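Local coordinates for protein angel homolog 2 (Homo sapiens, PDB 6RW0) that removes 2',3'-cyclic phosphates as a member of the CCR4/nocturin family and probably binds mRNA 3'-untranslated regions, at residues W82-R85 / F86-L90; D109-G112 / A113-P117. All coordinates share one frame; numbering follows the deposited sequence.

How the contacts relate
Contact 1 lies within helix 82-96 and contact 2 within helix 108-121; the two helices touch, and strand 100-107 lies between them in the chain. The centres of the contacts lie about 12 Å apart. Trp-82 NE1 of contact 1 reaches Glu-114 OE2 of contact 2 at 2.8 Å, a probable hydrogen bond, and the indole stacks on the ring of His-110. One turn further along helix 82-96, Phe-86 CE1 meets CG1 of Ile-115, the residue next to Glu-114, at 3.7 Å. Contact 1 is the nearer to the bound magnesium ion, about 9 Å from the side chain of Arg-85, against about 14 Å from that of His-110.

Contact 1: W82-R85 / F86-L90; sequences WSFR and FPNIL
Phe-86 sets its CB over one face of the Trp-82 indole, 3.7 Å from the centroid of the six-membered ring and 17° off the ring normal, a CH-pi contact. The two rings themselves meet obliquely, with centroids 5.4 Å apart. With its CG anti to the backbone N (chi1 -178°), Trp-82 carries the indole alongside the next turn, where CZ3 also approaches Ile-89 CD1 at 4.2 Å.

The backbone bonds are those of an alpha-helix: Phe-86 N donates to Trp-82 O at 3.0 Å, and Ile-89 N to Arg-85 O almost in line with the carbonyl. Pro-87 has no N-H to give, so its CD lies 3.3 Å from Ser-83 O where a bond would otherwise run, and the helix kinks.

Among the polar ends, Asn-88 ND2 lies 3.6 Å from Phe-84 CE1, its amide plane turned 81° from the ring, while bonding to Ser-415 and Glu-412. Arg-85 runs beside Ile-89, and its guanidinium is fixed by the carbonyl oxygens of Ile-59, Leu-60 and Ser-415 and by Gln-62. The arrangement forms the first two turns of helix 82-96, kinked at Pro-87, in the endonuclease/exonuclease/phosphatase fold.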
ATOM      1  N   TRP A  82     -10.502   2.318  20.664  1.00 18.58           N
ATOM      2  CA  TRP A  82     -11.026   1.530  19.551  1.00 17.58           C
ATOM      3  C   TRP A  82     -12.549   1.577  19.497  1.00 19.74           C
ATOM      4  O   TRP A  82     -13.130   1.528  18.408  1.00 18.56           O
ATOM      5  CB  TRP A  82     -10.527   0.091  19.643  1.00 17.92           C
ATOM      6  CG  TRP A  82     -10.968  -0.814  18.532  1.00 18.33           C
ATOM      7  CD1 TRP A  82     -11.729  -1.937  18.655  1.00 21.01           C
ATOM      8  CD2 TRP A  82     -10.662  -0.690  17.139  1.00 17.31           C
ATOM      9  NE1 TRP A  82     -11.909  -2.525  17.428  1.00 19.28           N
ATOM     10  CE2 TRP A  82     -11.275  -1.770  16.477  1.00 17.73           C
ATOM     11  CE3 TRP A  82      -9.949   0.236  16.384  1.00 18.17           C
ATOM     12  CZ2 TRP A  82     -11.182  -1.948  15.101  1.00 18.56           C
ATOM     13  CZ3 TRP A  82      -9.844   0.047  15.025  1.00 17.78           C
ATOM     14  CH2 TRP A  82     -10.461  -1.027  14.397  1.00 18.52           C
ATOM     15  N   SER A  83     -13.214   1.681  20.650  1.00 20.03           N
ATOM     16  CA  SER A  83     -14.671   1.785  20.657  1.00 21.00           C
ATOM     17  C   SER A  83     -15.154   3.055  19.967  1.00 19.68           C
ATOM     18  O   SER A  83     -16.308   3.117  19.516  1.00 21.04           O
ATOM     19  CB  SER A  83     -15.176   1.759  22.101  1.00 22.77           C
ATOM     20  OG  SER A  83     -14.643   2.845  22.841  1.00 26.63           O
ATOM     21  N   PHE A  84     -14.308   4.090  19.914  1.00 20.02           N
ATOM     22  CA  PHE A  84     -14.585   5.336  19.206  1.00 19.80           C
ATOM     23  C   PHE A  84     -14.174   5.234  17.735  1.00 18.75           C
ATOM     24  O   PHE A  84     -14.933   5.614  16.833  1.00 19.47           O
ATOM     25  CB  PHE A  84     -13.835   6.498  19.888  1.00 19.24           C
ATOM     26  CG  PHE A  84     -14.183   7.848  19.328  1.00 20.44           C
ATOM     27  CD1 PHE A  84     -13.529   8.344  18.210  1.00 19.44           C
ATOM     28  CD2 PHE A  84     -15.180   8.610  19.903  1.00 25.16           C
ATOM     29  CE1 PHE A  84     -13.865   9.576  17.672  1.00 21.44           C
ATOM     30  CE2 PHE A  84     -15.516   9.847  19.373  1.00 27.37           C
ATOM     31  CZ  PHE A  84     -14.859  10.324  18.249  1.00 23.61           C
ATOM     32  N   ARG A  85     -12.988   4.695  17.475  1.00 17.12           N
ATOM     33  CA  ARG A  85     -12.435   4.736  16.127  1.00 16.65           C
ATOM     34  C   ARG A  85     -13.141   3.781  15.175  1.00 15.67           C
ATOM     35  O   ARG A  85     -13.382   4.129  14.014  1.00 18.08           O
ATOM     36  CB  ARG A  85     -10.939   4.418  16.162  1.00 16.79           C
ATOM     37  CG  ARG A  85     -10.129   5.414  16.973  1.00 16.56           C
ATOM     38  CD  ARG A  85      -8.639   5.323  16.672  1.00 16.36           C
ATOM     39  NE  ARG A  85      -8.056   3.996  16.864  1.00 16.32           N
ATOM     40  CZ  ARG A  85      -7.545   3.226  15.901  1.00 15.33           C
ATOM     41  NH1 ARG A  85      -7.554   3.595  14.627  1.00 15.73           N
ATOM     42  NH2 ARG A  85      -7.023   2.052  16.218  1.00 17.44           N
ATOM     43  N   PHE A  86     -13.419   2.553  15.607  1.00 17.01           N
ATOM     44  CA  PHE A  86     -13.957   1.581  14.662  1.00 18.01           C
ATOM     45  C   PHE A  86     -15.289   2.022  14.066  1.00 18.99           C
ATOM     46  O   PHE A  86     -15.467   1.901  12.842  1.00 18.59           O
ATOM     47  CB  PHE A  86     -14.054   0.188  15.277  1.00 20.83           C
ATOM     48  CG  PHE A  86     -14.725  -0.790  14.367  1.00 25.79           C
ATOM     49  CD1 PHE A  86     -14.144  -1.133  13.159  1.00 25.75           C
ATOM     50  CD2 PHE A  86     -15.959  -1.318  14.685  1.00 29.21           C
ATOM     51  CE1 PHE A  86     -14.778  -2.022  12.296  1.00 27.43           C
ATOM     52  CE2 PHE A  86     -16.588  -2.200  13.827  1.00 31.07           C
ATOM     53  CZ  PHE A  86     -15.996  -2.547  12.635  1.00 28.81           C
ATOM     54  N   PRO A  87     -16.258   2.527  14.837  1.00 17.90           N
ATOM     55  CA  PRO A  87     -17.488   3.006  14.184  1.00 17.58           C
ATOM     56  C   PRO A  87     -17.240   4.065  13.127  1.00 18.40           C
ATOM     57  O   PRO A  87     -17.930   4.078  12.099  1.00 19.12           O
ATOM     58  CB  PRO A  87     -18.337   3.519  15.355  1.00 20.63           C
ATOM     59  CG  PRO A  87     -17.850   2.748  16.535  1.00 21.90           C
ATOM     60  CD  PRO A  87     -16.366   2.548  16.308  1.00 18.41           C
ATOM     61  N   ASN A  88     -16.278   4.962  13.349  1.00 19.65           N
ATOM     62  CA  ASN A  88     -15.955   5.965  12.339  1.00 19.54           C
ATOM     63  C   ASN A  88     -15.353   5.331  11.089  1.00 18.76           C
ATOM     64  O   ASN A  88     -15.710   5.700   9.964  1.00 19.51           O
ATOM     65  CB  ASN A  88     -14.969   6.975  12.918  1.00 19.25           C
ATOM     66  CG  ASN A  88     -15.647   8.120  13.633  1.00 21.84           C
ATOM     67  OD1 ASN A  88     -16.869   8.278  13.583  1.00 25.47           O
ATOM     68  ND2 ASN A  88     -14.847   8.940  14.292  1.00 23.86           N
ATOM     69  N   ILE A  89     -14.433   4.383  11.268  1.00 17.67           N
ATOM     70  CA  ILE A  89     -13.792   3.726  10.131  1.00 17.13           C
ATOM     71  C   ILE A  89     -14.822   2.948   9.325  1.00 16.30           C
ATOM     72  O   ILE A  89     -14.849   3.015   8.087  1.00 17.60           O
ATOM     73  CB  ILE A  89     -12.653   2.822  10.635  1.00 16.60           C
ATOM     74  CG1 ILE A  89     -11.499   3.676  11.174  1.00 18.31           C
ATOM     75  CG2 ILE A  89     -12.177   1.896   9.529  1.00 17.46           C
ATOM     76  CD1 ILE A  89     -10.578   2.946  12.135  1.00 19.65           C
ATOM     77  N   LEU A  90     -15.696   2.209  10.011  1.00 17.49           N
ATOM     78  CA  LEU A  90     -16.721   1.447   9.307  1.00 19.07           C
ATOM     79  C   LEU A  90     -17.679   2.371   8.562  1.00 18.62           C
ATOM     80  O   LEU A  90     -18.080   2.080   7.429  1.00 19.23           O
ATOM     81  CB  LEU A  90     -17.472   0.560  10.300  1.00 20.08           C
ATOM     82  CG  LEU A  90     -18.601  -0.300   9.733  1.00 21.73           C
ATOM     83  CD1 LEU A  90     -18.020  -1.296   8.751  1.00 24.96           C
ATOM     84  CD2 LEU A  90     -19.378  -0.986  10.854  1.00 24.21           C
TER

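Contact 2: D109-G112 / A113-P117; sequences DHYG and AEIRP
Asp-109 O accepts from Ala-113 N at 3.0 Å, an alpha-type bond just ahead of the pi-type turn, or pi-bulge, at 113-115 in helix 108-121. The side chain of Asp-109 folds back, OD1 taking a weak bond from His-110 N and a further one from Gln-107.

His-110 O marks the widening. It receives two donors from opposite faces of its carbonyl plane, Glu-114 N at 2.9 Å and Ile-115 N at 3.0 Å; the second is the straighter and spans five residues. The His-110 ring runs beside Glu-114, CD2 lying 3.7 Å from OE2, with the carboxylate plane turned 85° from the ring. OE2 is held instead by Trp-82 NE1.

Tyr-111 O continues the shifted pattern, taking Arg-116 N at 2.8 Å in the carbonyl plane, on a lone pair. The Tyr-111 side chain has CG anti to the backbone N (chi1 179°), which carries the ring along the helix to where Arg-116 CB lies over one face, 3.8 Å from the centroid and 14° off the normal. The ring also stacks with Tyr-128. At its far end, a water lying in the ring plane is hydrogen-bonded to Tyr-111 OH at 2.8 Å and weakly accepts from Arg-116 NE, while Arg-116 NH2 bonds to Cys-126 O. Replacing Tyr-111 with an alanine would probably leave the aliphatic chain of Arg-116 without its aromatic support and Tyr-128 without its stacking partner.

At Gly-112 the preceding turn is offered no hydrogen by the proline nitrogen, and the carbonyl O of Gly-112 faces Pro-117 CG, 3.5 Å away.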
ATOM      1  N   ASP A 109      -7.247  -9.630  16.392  1.00 16.25           N
ATOM      2  CA  ASP A 109      -8.365  -9.874  17.302  1.00 16.35           C
ATOM      3  C   ASP A 109      -9.580  -9.045  16.902  1.00 15.98           C
ATOM      4  O   ASP A 109     -10.700  -9.564  16.801  1.00 18.06           O
ATOM      5  CB  ASP A 109      -7.978  -9.727  18.786  1.00 17.66           C
ATOM      6  CG  ASP A 109      -7.393  -8.372  19.165  1.00 19.79           C
ATOM      7  OD1 ASP A 109      -7.214  -7.479  18.319  1.00 18.90           O
ATOM      8  OD2 ASP A 109      -7.122  -8.211  20.379  1.00 26.15           O
ATOM      9  N   HIS A 110      -9.364  -7.771  16.601  1.00 17.08           N
ATOM     10  CA  HIS A 110     -10.450  -6.916  16.143  1.00 15.94           C
ATOM     11  C   HIS A 110     -11.000  -7.372  14.805  1.00 17.42           C
ATOM     12  O   HIS A 110     -12.194  -7.221  14.532  1.00 17.84           O
ATOM     13  CB  HIS A 110      -9.940  -5.493  16.029  1.00 15.84           C
ATOM     14  CG  HIS A 110      -9.561  -4.909  17.342  1.00 16.39           C
ATOM     15  ND1 HIS A 110      -8.734  -3.814  17.459  1.00 17.10           N
ATOM     16  CD2 HIS A 110      -9.914  -5.260  18.597  1.00 18.51           C
ATOM     17  CE1 HIS A 110      -8.597  -3.516  18.738  1.00 17.94           C
ATOM     18  NE2 HIS A 110      -9.309  -4.371  19.450  1.00 19.03           N
ATOM     19  N   TYR A 111     -10.142  -7.896  13.939  1.00 15.60           N
ATOM     20  CA  TYR A 111     -10.616  -8.365  12.645  1.00 14.55           C
ATOM     21  C   TYR A 111     -11.620  -9.496  12.818  1.00 16.16           C
ATOM     22  O   TYR A 111     -12.701  -9.485  12.213  1.00 16.45           O
ATOM     23  CB  TYR A 111      -9.415  -8.824  11.828  1.00 15.92           C
ATOM     24  CG  TYR A 111      -9.727  -9.372  10.461  1.00 15.16           C
ATOM     25  CD1 TYR A 111     -10.185  -8.545   9.437  1.00 15.50           C
ATOM     26  CD2 TYR A 111      -9.519 -10.707  10.182  1.00 16.37           C
ATOM     27  CE1 TYR A 111     -10.436  -9.055   8.166  1.00 14.97           C
ATOM     28  CE2 TYR A 111      -9.777 -11.224   8.928  1.00 15.52           C
ATOM     29  CZ  TYR A 111     -10.233 -10.387   7.923  1.00 15.75           C
ATOM     30  OH  TYR A 111     -10.477 -10.910   6.667  1.00 18.18           O
ATOM     31  N   GLY A 112     -11.290 -10.476  13.656  1.00 16.35           N
ATOM     32  CA  GLY A 112     -12.201 -11.589  13.860  1.00 17.02           C
ATOM     33  C   GLY A 112     -13.477 -11.186  14.576  1.00 17.55           C
ATOM     34  O   GLY A 112     -14.561 -11.678  14.249  1.00 20.36           O
ATOM     35  N   ALA A 113     -13.368 -10.303  15.566  1.00 19.17           N
ATOM     36  CA  ALA A 113     -14.514  -9.979  16.413  1.00 19.49           C
ATOM     37  C   ALA A 113     -15.475  -9.004  15.746  1.00 20.20           C
ATOM     38  O   ALA A 113     -16.693  -9.085  15.969  1.00 22.79           O
ATOM     39  CB  ALA A 113     -14.022  -9.344  17.716  1.00 22.96           C
ATOM     40  N   GLU A 114     -14.948  -8.062  14.961  1.00 20.44           N
ATOM     41  CA  GLU A 114     -15.729  -6.918  14.513  1.00 23.06           C
ATOM     42  C   GLU A 114     -15.514  -6.530  13.051  1.00 19.66           C
ATOM     43  O   GLU A 114     -16.487  -6.302  12.325  1.00 19.46           O
ATOM     44  CB  GLU A 114     -15.403  -5.683  15.357  1.00 29.31           C
ATOM     45  CG  GLU A 114     -15.428  -5.850  16.851  1.00 33.85           C
ATOM     46  CD  GLU A 114     -14.693  -4.712  17.496  1.00 36.78           C
ATOM     47  OE1 GLU A 114     -15.326  -3.657  17.707  1.00 40.67           O
ATOM     48  OE2 GLU A 114     -13.469  -4.853  17.716  1.00 32.29           O
ATOM     49  N   ILE A 115     -14.274  -6.385  12.594  1.00 17.30           N
ATOM     50  CA  ILE A 115     -14.040  -5.877  11.215  1.00 17.48           C
ATOM     51  C   ILE A 115     -14.521  -6.862  10.154  1.00 16.89           C
ATOM     52  O   ILE A 115     -15.300  -6.465   9.320  1.00 16.86           O
ATOM     53  CB  ILE A 115     -12.560  -5.521  10.998  1.00 15.53           C
ATOM     54  CG1 ILE A 115     -12.037  -4.563  12.064  1.00 18.00           C
ATOM     55  CG2 ILE A 115     -12.366  -4.958   9.605  1.00 18.41           C
ATOM     56  CD1 ILE A 115     -10.535  -4.413  12.047  1.00 18.29           C
ATOM     57  N   ARG A 116     -14.093  -8.115  10.212  1.00 16.25           N
ATOM     58  CA  ARG A 116     -14.521  -9.085   9.187  1.00 17.26           C
ATOM     59  C   ARG A 116     -16.044  -9.284   9.229  1.00 17.45           C
ATOM     60  O   ARG A 116     -16.631  -9.203   8.194  1.00 17.56           O
ATOM     61  CB  ARG A 116     -13.771 -10.405   9.334  1.00 17.17           C
ATOM     62  CG  ARG A 116     -13.861 -11.244   8.075  1.00 18.52           C
ATOM     63  CD  ARG A 116     -13.185 -12.582   8.227  1.00 18.97           C
ATOM     64  NE  ARG A 116     -13.019 -13.210   6.936  1.00 19.99           N
ATOM     65  CZ  ARG A 116     -13.940 -13.939   6.349  1.00 21.55           C
ATOM     66  NH1 ARG A 116     -15.084 -14.154   6.965  1.00 22.27           N
ATOM     67  NH2 ARG A 116     -13.718 -14.450   5.157  1.00 22.96           N
ATOM     68  N   PRO A 117     -16.719  -9.477  10.375  1.00 16.75           N
ATOM     69  CA  PRO A 117     -18.160  -9.639  10.338  1.00 16.71           C
ATOM     70  C   PRO A 117     -18.854  -8.397   9.762  1.00 19.04           C
ATOM     71  O   PRO A 117     -19.760  -8.537   9.036  1.00 18.54           O
ATOM     72  CB  PRO A 117     -18.540  -9.883  11.800  1.00 18.87           C
ATOM     73  CG  PRO A 117     -17.298 -10.419  12.413  1.00 21.46           C
ATOM     74  CD  PRO A 117     -16.202  -9.642  11.728  1.00 16.86           C
TER
HETATM   75  O   HOH W   1      -9.652 -13.627   6.875  1.00 19.23           O